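Arginine 3rd transport system periplasmic binding protein (PDB 3KZG) probably binds arginine in the periplasm and delivers it to a membrane transport system. Local coordinates at residues 35-38 with 39-43; 202-205 with 206-210; 126-129 with 130-134; 106-110 with 111-115. All blocks are in the same frame, centred on the assembly; numbering follows the deposited sequence.

Contact 1 of 4, residues 35-38 with 39-43; sequences QEIC and RRLHA
E36 is gripped through a single carboxylate oxygen by both arginines of the next helical turn. R39 NH1 lies 2.7 Å from E36 OE2 and comes in on the syn side, a little out of the carboxylate plane. R40 NE reaches E36 OE2 at 2.7 Å too, but takes the anti lone pair, so the two donors divide the acceptor between them. Both salt-bridged hydrogen bonds are bent, with N-H...O angles of 135° for R39 and 142° for R40. The R39 guanidinium makes a shallow angle with the carboxylate, whereas that of R40 stands steeply across it. Two cations at one oxygen would probably favour the ionised form of E36.

The torsions explain the fit. The E36 chain bends at its second torsion, and R39 CG sits between its own backbone N and carbonyl carbon (chi1 65°), which lays R39 CD against E36 OE1 at 2.9 Å. Beneath them R40 N donates to E36 O at 3.3 Å. On the next flank I37 CG2 packs beside L41 CD1 at 3.9 Å. The helix then closes with a Schellman motif: H42 has positive phi, A43 N bonds to C38 O at 2.8 Å, and H42 N makes a weak bond to R39 O.

R40 NH1 has a second salt bridge, to D218. E36, I37 and R40 lie against helix 202-217, while C38 touches L5 of strand 4-13 and C45 of strand 44-50.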
loop_
_atom_site.group_PDB
_atom_site.type_symbol
_atom_site.label_atom_id
_atom_site.label_comp_id
_atom_site.label_asym_id
_atom_site.label_seq_id
_atom_site.Cartn_x
_atom_site.Cartn_y
_atom_site.Cartn_z
ATOM N N GLN A 35 0.878 1.792 -26.052
ATOM C CA GLN A 35 2.292 2.130 -26.187
ATOM C C GLN A 35 3.128 1.311 -25.203
ATOM O O GLN A 35 4.134 0.708 -25.577
ATOM C CB GLN A 35 2.496 3.622 -25.914
ATOM C CG GLN A 35 3.911 4.130 -26.131
ATOM C CD GLN A 35 4.331 4.094 -27.591
ATOM O OE1 GLN A 35 4.640 3.033 -28.136
ATOM N NE2 GLN A 35 4.334 5.258 -28.234
ATOM N N GLU A 36 2.701 1.290 -23.947
ATOM C CA GLU A 36 3.406 0.551 -22.903
ATOM C C GLU A 36 3.393 -0.966 -23.145
ATOM O O GLU A 36 4.400 -1.641 -22.930
ATOM C CB GLU A 36 2.788 0.882 -21.542
ATOM C CG GLU A 36 3.394 0.162 -20.360
ATOM C CD GLU A 36 4.882 0.386 -20.228
ATOM O OE1 GLU A 36 5.369 1.439 -20.688
ATOM O OE2 GLU A 36 5.563 -0.487 -19.647
ATOM N N ILE A 37 2.256 -1.495 -23.592
ATOM C CA ILE A 37 2.143 -2.924 -23.869
ATOM C C ILE A 37 3.125 -3.346 -24.969
ATOM O O ILE A 37 3.727 -4.422 -24.899
ATOM C CB ILE A 37 0.702 -3.297 -24.301
ATOM C CG1 ILE A 37 -0.254 -3.137 -23.114
ATOM C CG2 ILE A 37 0.659 -4.724 -24.833
ATOM C CD1 ILE A 37 -1.701 -3.396 -23.445
ATOM N N CYS A 38 3.290 -2.498 -25.978
ATOM C CA CYS A 38 4.202 -2.798 -27.076
ATOM C C CYS A 38 5.664 -2.847 -26.644
ATOM O O CYS A 38 6.412 -3.699 -27.115
ATOM C CB CYS A 38 4.031 -1.783 -28.211
ATOM S SG CYS A 38 2.518 -2.000 -29.159
ATOM N N ARG A 39 6.087 -1.955 -25.750
ATOM C CA ARG A 39 7.482 -1.984 -25.319
ATOM C C ARG A 39 7.763 -3.257 -24.529
ATOM O O ARG A 39 8.868 -3.800 -24.579
ATOM C CB ARG A 39 7.841 -0.753 -24.477
ATOM C CG ARG A 39 7.123 -0.629 -23.149
ATOM C CD ARG A 39 7.620 0.602 -22.387
ATOM N NE ARG A 39 8.949 0.403 -21.813
ATOM C CZ ARG A 39 9.194 -0.335 -20.733
ATOM N NH1 ARG A 39 8.199 -0.943 -20.102
ATOM N NH2 ARG A 39 10.436 -0.471 -20.287
ATOM N N ARG A 40 6.752 -3.729 -23.805
ATOM C CA ARG A 40 6.880 -4.949 -23.021
ATOM C C ARG A 40 6.897 -6.138 -23.975
ATOM O O ARG A 40 7.443 -7.189 -23.661
ATOM C CB ARG A 40 5.726 -5.058 -22.019
ATOM C CG ARG A 40 5.874 -4.077 -20.867
ATOM C CD ARG A 40 4.657 -4.040 -19.958
ATOM N NE ARG A 40 4.828 -3.028 -18.922
ATOM C CZ ARG A 40 5.187 -3.281 -17.667
ATOM N NH1 ARG A 40 5.412 -4.530 -17.269
ATOM N NH2 ARG A 40 5.338 -2.279 -16.813
ATOM N N LEU A 41 6.296 -5.950 -25.145
ATOM C CA LEU A 41 6.262 -6.976 -26.175
ATOM C C LEU A 41 7.552 -6.871 -26.985
ATOM O O LEU A 41 7.814 -7.693 -27.862
ATOM C CB LEU A 41 5.059 -6.773 -27.102
ATOM C CG LEU A 41 3.674 -7.132 -26.556
ATOM C CD1 LEU A 41 2.591 -6.729 -27.551
ATOM C CD2 LEU A 41 3.619 -8.627 -26.282
ATOM N N HIS A 42 8.354 -5.853 -26.677
ATOM C CA HIS A 42 9.618 -5.611 -27.372
ATOM C C HIS A 42 9.356 -5.275 -28.838
ATOM O O HIS A 42 10.169 -5.574 -29.713
ATOM C CB HIS A 42 10.523 -6.846 -27.283
ATOM C CG HIS A 42 10.874 -7.239 -25.881
ATOM N ND1 HIS A 42 11.416 -8.468 -25.567
ATOM C CD2 HIS A 42 10.764 -6.569 -24.710
ATOM C CE1 HIS A 42 11.622 -8.539 -24.265
ATOM N NE2 HIS A 42 11.234 -7.398 -23.720
ATOM N N ALA A 43 8.211 -4.652 -29.099
ATOM C CA ALA A 43 7.838 -4.271 -30.451
ATOM C C ALA A 43 7.528 -2.781 -30.547
ATOM O O ALA A 43 6.909 -2.204 -29.651
ATOM C CB ALA A 43 6.629 -5.079 -30.901
#

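Contact 2 of 4, residues 202-205 with 206-210; sequences FVLI and KKINK
K207 folds back over the preceding turn of helix 202-217, against V203 and L204. Its CB starts beside the backbone, with K207 CB 3.6 Å from L204 O. The next carbon, K207 CG, is 3.4 Å from V203 O, and CD runs on past the same carbonyl. A bend at the third torsion (chi3 -71°) then turns the chain, and K207 CE comes within 3.3 Å of V203 O while passing close to L204 CA. K207 CE also meets V203 CG1 at 3.8 Å and L204 CD1 at 4.0 Å, the leucine lying nearly at right angles to the lysine. At the tip, K207 NZ stays beside V203 CG1.

K206 starts the same way, K206 CG 3.1 Å from F202 O, but stays extended and carries its ammonium obliquely towards the F202 ring. L204 CG and I208 CD1 meet on a further flank, where I208 also packs on L66 and L41. N209 OD1 accepts a hydrogen bond from L85 N.

The hydrogen bonding between the two segments is wholly backbone, each carbonyl from F202 to I205 serving the amide four residues on: K206 N lies 3.0 Å from F202 O, and N209 N 2.9 Å from I205 O. These bonds hold the helix, K206 and K207 contribute methylene packing, with the aliphatic part of K207 laid on V203 and L204, and the K210 ammonium serves the second subunit, bonding to S188 OG there.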
loop_
_atom_site.group_PDB
_atom_site.type_symbol
_atom_site.label_atom_id
_atom_site.label_comp_id
_atom_site.label_asym_id
_atom_site.label_seq_id
_atom_site.Cartn_x
_atom_site.Cartn_y
_atom_site.Cartn_z
ATOM N N PHE A 202 -4.742 -15.378 -31.638
ATOM C CA PHE A 202 -4.766 -15.798 -30.245
ATOM C C PHE A 202 -3.389 -15.854 -29.585
ATOM O O PHE A 202 -3.273 -15.653 -28.375
ATOM C CB PHE A 202 -5.487 -17.149 -30.110
ATOM C CG PHE A 202 -4.871 -18.260 -30.917
ATOM C CD1 PHE A 202 -3.743 -18.936 -30.454
ATOM C CD2 PHE A 202 -5.427 -18.640 -32.134
ATOM C CE1 PHE A 202 -3.183 -19.978 -31.191
ATOM C CE2 PHE A 202 -4.873 -19.680 -32.880
ATOM C CZ PHE A 202 -3.750 -20.350 -32.407
ATOM N N VAL A 203 -2.337 -16.106 -30.360
ATOM C CA VAL A 203 -1.012 -16.153 -29.762
ATOM C C VAL A 203 -0.619 -14.756 -29.285
ATOM O O VAL A 203 -0.108 -14.593 -28.173
ATOM C CB VAL A 203 0.055 -16.671 -30.749
ATOM C CG1 VAL A 203 1.444 -16.505 -30.144
ATOM C CG2 VAL A 203 -0.202 -18.144 -31.072
ATOM N N LEU A 204 -0.866 -13.751 -30.122
ATOM C CA LEU A 204 -0.538 -12.374 -29.768
ATOM C C LEU A 204 -1.391 -11.889 -28.593
ATOM O O LEU A 204 -0.890 -11.235 -27.674
ATOM C CB LEU A 204 -0.740 -11.449 -30.977
ATOM C CG LEU A 204 -0.538 -9.942 -30.766
ATOM C CD1 LEU A 204 0.858 -9.670 -30.228
ATOM C CD2 LEU A 204 -0.759 -9.209 -32.083
ATOM N N ILE A 205 -2.678 -12.206 -28.631
ATOM C CA ILE A 205 -3.590 -11.808 -27.568
ATOM C C ILE A 205 -3.146 -12.404 -26.224
ATOM O O ILE A 205 -3.186 -11.728 -25.186
ATOM C CB ILE A 205 -5.032 -12.253 -27.909
ATOM C CG1 ILE A 205 -5.568 -11.395 -29.062
ATOM C CG2 ILE A 205 -5.938 -12.122 -26.695
ATOM C CD1 ILE A 205 -5.667 -9.901 -28.732
ATOM N N LYS A 206 -2.712 -13.663 -26.248
ATOM C CA LYS A 206 -2.254 -14.329 -25.035
ATOM C C LYS A 206 -1.025 -13.658 -24.436
ATOM O O LYS A 206 -0.907 -13.550 -23.213
ATOM C CB LYS A 206 -1.980 -15.810 -25.312
ATOM C CG LYS A 206 -3.264 -16.626 -25.384
ATOM C CD LYS A 206 -3.006 -18.096 -25.690
ATOM C CE LYS A 206 -4.327 -18.850 -25.819
ATOM N NZ LYS A 206 -4.136 -20.272 -26.197
ATOM N N LYS A 207 -0.111 -13.204 -25.290
ATOM C CA LYS A 207 1.087 -12.519 -24.813
ATOM C C LYS A 207 0.675 -11.167 -24.208
ATOM O O LYS A 207 1.239 -10.720 -23.212
ATOM C CB LYS A 207 2.075 -12.316 -25.975
ATOM C CG LYS A 207 2.660 -13.628 -26.526
ATOM C CD LYS A 207 3.521 -13.423 -27.777
ATOM C CE LYS A 207 2.669 -13.061 -28.991
ATOM N NZ LYS A 207 3.438 -13.061 -30.284
ATOM N N ILE A 208 -0.321 -10.522 -24.811
ATOM C CA ILE A 208 -0.804 -9.241 -24.305
ATOM C C ILE A 208 -1.508 -9.418 -22.953
ATOM O O ILE A 208 -1.450 -8.538 -22.095
ATOM C CB ILE A 208 -1.771 -8.575 -25.312
ATOM C CG1 ILE A 208 -0.997 -8.136 -26.558
ATOM C CG2 ILE A 208 -2.476 -7.379 -24.666
ATOM C CD1 ILE A 208 -1.878 -7.650 -27.688
ATOM N N ASN A 209 -2.169 -10.553 -22.761
ATOM C CA ASN A 209 -2.849 -10.802 -21.498
ATOM C C ASN A 209 -1.819 -10.918 -20.374
ATOM O O ASN A 209 -1.986 -10.320 -19.306
ATOM C CB ASN A 209 -3.705 -12.071 -21.580
ATOM C CG ASN A 209 -4.933 -11.886 -22.457
ATOM O OD1 ASN A 209 -5.314 -10.754 -22.773
ATOM N ND2 ASN A 209 -5.563 -12.993 -22.849
ATOM N N LYS A 210 -0.753 -11.677 -20.612
ATOM C CA LYS A 210 0.284 -11.823 -19.606
ATOM C C LYS A 210 0.853 -10.451 -19.261
ATOM O O LYS A 210 1.038 -10.138 -18.086
ATOM C CB LYS A 210 1.402 -12.754 -20.095
ATOM C CG LYS A 210 0.959 -14.205 -20.216
ATOM C CD LYS A 210 2.129 -15.192 -20.203
ATOM C CE LYS A 210 2.984 -15.094 -21.457
ATOM N NZ LYS A 210 3.965 -16.217 -21.542
#

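Contact 3 of 4, residues 126-129 with 130-134; sequences LSEN and RNNQV
The E128 carboxylate and the R130 guanidinium meet obliquely, their planes 74° apart. E128 OE2 is 3.5 Å from R130 NH1, but it lies well outside the guanidinium plane. The pair is thus a salt bridge of charges alone, with no N-H aimed at the oxygen. The closer approach is by carbon: R130 CD stands 3.2 Å from E128 OE2. R130 CG also lies 3.7 Å from E128 CB, and a bend at the third torsion of the arginine (chi3 56°) turns the guanidinium so that it crosses the extended glutamate.

The backbone turns sharply beneath. N129 has positive phi, and N129 N bonds to L126 O at 2.9 Å as helix 121-127 gives out. Across the turn L126 CD2 packs on V134 CG2 at 3.7 Å, so L126 ties helix 121-127 to the strand that follows it in the beta-alpha-beta unit 112-116, 121-127, 133-137.

E128 OE2 is hydrogen-bonded to Y94 OH. The tyrosine probably sets the position of the carboxylate, and the arginine adds an undirected attraction at the protein surface.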
loop_
_atom_site.group_PDB
_atom_site.type_symbol
_atom_site.label_atom_id
_atom_site.label_comp_id
_atom_site.label_asym_id
_atom_site.label_seq_id
_atom_site.Cartn_x
_atom_site.Cartn_y
_atom_site.Cartn_z
ATOM N N LEU A 126 -32.602 1.392 -26.798
ATOM C CA LEU A 126 -33.879 0.795 -27.156
ATOM C C LEU A 126 -34.329 -0.289 -26.180
ATOM O O LEU A 126 -35.521 -0.426 -25.918
ATOM C CB LEU A 126 -33.827 0.244 -28.583
ATOM C CG LEU A 126 -33.603 1.278 -29.698
ATOM C CD1 LEU A 126 -33.659 0.570 -31.031
ATOM C CD2 LEU A 126 -34.647 2.382 -29.655
ATOM N N SER A 127 -33.377 -1.037 -25.631
ATOM C CA SER A 127 -33.687 -2.107 -24.683
ATOM C C SER A 127 -34.337 -1.583 -23.406
ATOM O O SER A 127 -34.906 -2.347 -22.628
ATOM C CB SER A 127 -32.412 -2.881 -24.323
ATOM O OG SER A 127 -31.519 -2.076 -23.568
ATOM N N GLU A 128 -34.248 -0.278 -23.184
ATOM C CA GLU A 128 -34.845 0.322 -22.002
ATOM C C GLU A 128 -36.358 0.462 -22.184
ATOM O O GLU A 128 -37.099 0.621 -21.215
ATOM C CB GLU A 128 -34.189 1.678 -21.724
ATOM C CG GLU A 128 -32.706 1.554 -21.364
ATOM C CD GLU A 128 -31.977 2.883 -21.364
ATOM O OE1 GLU A 128 -30.747 2.891 -21.120
ATOM O OE2 GLU A 128 -32.629 3.919 -21.610
ATOM N N ASN A 129 -36.818 0.395 -23.429
ATOM C CA ASN A 129 -38.245 0.489 -23.717
ATOM C C ASN A 129 -38.940 1.694 -23.069
ATOM O O ASN A 129 -39.958 1.549 -22.394
ATOM C CB ASN A 129 -38.930 -0.807 -23.278
ATOM C CG ASN A 129 -38.411 -2.015 -24.030
ATOM O OD1 ASN A 129 -38.157 -3.065 -23.444
ATOM N ND2 ASN A 129 -38.258 -1.871 -25.340
ATOM N N ARG A 130 -38.380 2.880 -23.282
ATOM C CA ARG A 130 -38.950 4.108 -22.746
ATOM C C ARG A 130 -39.283 5.038 -23.908
ATOM O O ARG A 130 -39.063 6.248 -23.839
ATOM C CB ARG A 130 -37.963 4.779 -21.791
ATOM C CG ARG A 130 -36.518 4.497 -22.140
ATOM C CD ARG A 130 -35.545 5.226 -21.227
ATOM N NE ARG A 130 -35.772 4.926 -19.819
ATOM C CZ ARG A 130 -34.957 5.300 -18.841
ATOM N NH1 ARG A 130 -33.858 5.985 -19.126
ATOM N NH2 ARG A 130 -35.244 5.002 -17.580
ATOM N N ASN A 131 -39.812 4.447 -24.977
ATOM C CA ASN A 131 -40.200 5.174 -26.182
ATOM C C ASN A 131 -39.170 6.204 -26.622
ATOM O O ASN A 131 -39.426 7.408 -26.619
ATOM C CB ASN A 131 -41.561 5.846 -25.978
ATOM C CG ASN A 131 -41.959 6.720 -27.154
ATOM O OD1 ASN A 131 -41.680 6.387 -28.307
ATOM N ND2 ASN A 131 -42.622 7.838 -26.868
ATOM N N ASN A 132 -37.998 5.711 -27.004
ATOM C CA ASN A 132 -36.920 6.570 -27.460
ATOM C C ASN A 132 -36.597 6.301 -28.913
ATOM O O ASN A 132 -36.835 5.205 -29.426
ATOM C CB ASN A 132 -35.648 6.336 -26.648
ATOM C CG ASN A 132 -35.770 6.801 -25.217
ATOM O OD1 ASN A 132 -35.998 7.979 -24.948
ATOM N ND2 ASN A 132 -35.611 5.875 -24.289
ATOM N N GLN A 133 -36.046 7.317 -29.565
ATOM C CA GLN A 133 -35.641 7.219 -30.951
ATOM C C GLN A 133 -34.136 7.436 -30.952
ATOM O O GLN A 133 -33.632 8.342 -30.290
ATOM C CB GLN A 133 -36.337 8.292 -31.781
ATOM C CG GLN A 133 -36.033 8.212 -33.263
ATOM C CD GLN A 133 -36.825 9.225 -34.064
ATOM O OE1 GLN A 133 -38.058 9.240 -34.025
ATOM N NE2 GLN A 133 -36.121 10.075 -34.796
ATOM N N VAL A 134 -33.418 6.590 -31.680
ATOM C CA VAL A 134 -31.972 6.684 -31.747
ATOM C C VAL A 134 -31.478 7.328 -33.039
ATOM O O VAL A 134 -31.945 7.006 -34.132
ATOM C CB VAL A 134 -31.320 5.284 -31.625
ATOM C CG1 VAL A 134 -29.803 5.415 -31.640
ATOM C CG2 VAL A 134 -31.784 4.596 -30.353
#

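Contact 4 of 4, residues 106-110 with 111-115; sequences DDLHG and KKIGV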
loop_
_atom_site.group_PDB
_atom_site.type_symbol
_atom_site.label_atom_id
_atom_site.label_comp_id
_atom_site.label_asym_id
_atom_site.label_seq_id
_atom_site.Cartn_x
_atom_site.Cartn_y
_atom_site.Cartn_z
ATOM N N ASP A 106 -35.470 9.521 -15.517
ATOM C CA ASP A 106 -36.873 9.304 -15.841
ATOM C C ASP A 106 -37.406 10.240 -16.935
ATOM O O ASP A 106 -38.365 9.901 -17.633
ATOM C CB ASP A 106 -37.704 9.459 -14.563
ATOM C CG ASP A 106 -38.973 8.633 -14.583
ATOM O OD1 ASP A 106 -38.882 7.403 -14.781
ATOM O OD2 ASP A 106 -40.061 9.214 -14.389
ATOM N N ASP A 107 -36.788 11.411 -17.084
ATOM C CA ASP A 107 -37.216 12.381 -18.096
ATOM C C ASP A 107 -36.779 12.009 -19.514
ATOM O O ASP A 107 -37.185 12.649 -20.487
ATOM C CB ASP A 107 -36.682 13.779 -17.768
ATOM C CG ASP A 107 -37.229 14.326 -16.466
ATOM O OD1 ASP A 107 -38.457 14.216 -16.240
ATOM O OD2 ASP A 107 -36.433 14.878 -15.675
ATOM N N LEU A 108 -35.948 10.982 -19.630
ATOM C CA LEU A 108 -35.470 10.545 -20.933
ATOM C C LEU A 108 -36.570 9.873 -21.746
ATOM O O LEU A 108 -36.378 9.560 -22.919
ATOM C CB LEU A 108 -34.286 9.592 -20.760
ATOM C CG LEU A 108 -33.040 10.245 -20.164
ATOM C CD1 LEU A 108 -32.008 9.184 -19.828
ATOM C CD2 LEU A 108 -32.476 11.259 -21.148
ATOM N N HIS A 109 -37.728 9.668 -21.127
ATOM C CA HIS A 109 -38.850 9.024 -21.805
ATOM C C HIS A 109 -39.378 9.858 -22.966
ATOM O O HIS A 109 -39.723 11.029 -22.800
ATOM C CB HIS A 109 -39.984 8.743 -20.811
ATOM C CG HIS A 109 -41.133 7.982 -21.401
ATOM N ND1 HIS A 109 -42.000 8.534 -22.320
ATOM C CD2 HIS A 109 -41.550 6.707 -21.206
ATOM C CE1 HIS A 109 -42.903 7.632 -22.666
ATOM N NE2 HIS A 109 -42.652 6.515 -22.005
ATOM N N GLY A 110 -39.422 9.245 -24.147
ATOM C CA GLY A 110 -39.916 9.928 -25.330
ATOM C C GLY A 110 -38.911 10.844 -26.005
ATOM O O GLY A 110 -39.262 11.571 -26.933
ATOM N N LYS A 111 -37.657 10.801 -25.562
ATOM C CA LYS A 111 -36.627 11.670 -26.127
ATOM C C LYS A 111 -35.820 11.038 -27.254
ATOM O O LYS A 111 -35.776 9.811 -27.399
ATOM C CB LYS A 111 -35.665 12.127 -25.027
ATOM C CG LYS A 111 -36.338 12.666 -23.782
ATOM C CD LYS A 111 -37.331 13.771 -24.104
ATOM C CE LYS A 111 -38.036 14.246 -22.842
ATOM N NZ LYS A 111 -39.206 15.102 -23.168
ATOM N N LYS A 112 -35.190 11.891 -28.057
ATOM C CA LYS A 112 -34.350 11.442 -29.160
ATOM C C LYS A 112 -32.939 11.364 -28.583
ATOM O O LYS A 112 -32.438 12.344 -28.021
ATOM C CB LYS A 112 -34.390 12.454 -30.306
ATOM C CG LYS A 112 -35.791 12.805 -30.778
ATOM C CD LYS A 112 -35.759 13.921 -31.817
ATOM C CE LYS A 112 -35.084 13.462 -33.096
ATOM N NZ LYS A 112 -35.871 12.389 -33.765
ATOM N N ILE A 113 -32.305 10.204 -28.723
ATOM C CA ILE A 113 -30.972 9.986 -28.175
ATOM C C ILE A 113 -29.887 9.803 -29.230
ATOM O O ILE A 113 -30.027 8.990 -30.141
ATOM C CB ILE A 113 -30.943 8.729 -27.267
ATOM C CG1 ILE A 113 -32.145 8.726 -26.313
ATOM C CG2 ILE A 113 -29.636 8.683 -26.495
ATOM C CD1 ILE A 113 -32.175 9.887 -25.330
ATOM N N GLY A 114 -28.799 10.553 -29.092
ATOM C CA GLY A 114 -27.697 10.429 -30.027
ATOM C C GLY A 114 -26.778 9.308 -29.576
ATOM O O GLY A 114 -26.579 9.105 -28.377
ATOM N N VAL A 115 -26.219 8.574 -30.532
ATOM C CA VAL A 115 -25.321 7.467 -30.227
ATOM C C VAL A 115 -24.215 7.375 -31.276
ATOM O O VAL A 115 -24.421 7.744 -32.431
ATOM C CB VAL A 115 -26.107 6.128 -30.170
ATOM C CG1 VAL A 115 -25.178 4.958 -30.389
ATOM C CG2 VAL A 115 -26.807 5.996 -28.817
#
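K111 closes a type II beta turn on L108, its backbone N donating to L108 O at 3.2 Å. The bond is fairly straight at nitrogen, 154°, yet the donor stands 46° out of the carbonyl plane and so off the lone pairs, in keeping with a tight turn. G110 occupies the third position with positive phi, the conformation that a type II turn requires there.

From this anchor the K111 side chain doubles back along the loop it has just left. K111 CG, anti to its own carbonyl carbon, lies 3.2 Å from L108 O; the bend at the second torsion (chi2 -53°) then brings K111 CE to 3.0 Å from D107 O. The carbon next to the ammonium, whose hydrogens are probably the most polarised of the chain, is thus the one that comes closest to a carbonyl oxygen. K111 NZ itself stays 4.1 Å from H109 O.

At K112 the chain enters strand 112-116, and K112 N bonds to D153 OD2. I113 then turns its CD1 to L108 CD2, a loose apolar touch at 4.4 Å, and both residues also pack on Y94.

Before the turn, D107 OD2 receives the backbone N of S103 and of T104. Strand 112-116 runs between 133-137 and 154-158, parallel to each; I113 also rests on V125 of helix 121-127, and V115 on Y121.

From the N terminus, contact 1 comes first and finishes helix 29-40 ahead of strand 44-50. Contact 4 next turns the loop after strand 91-97 into strand 112-116, contact 3 turns helix 121-127 into strand 133-137, and contact 2 lies within helix 202-217 near the end of the chain. They run in series, so none nests in or crosses another. In space they form two pairs. L41 and I37 of contact 1 pack on I208 of contact 2, joining helix 29-40 and the turn after it to helix 202-217. Contacts 3 and 4 share a sheet, with Q133 O 2.8 Å from I113 N. The centres of contacts 1 and 3 lie about 42 Å apart.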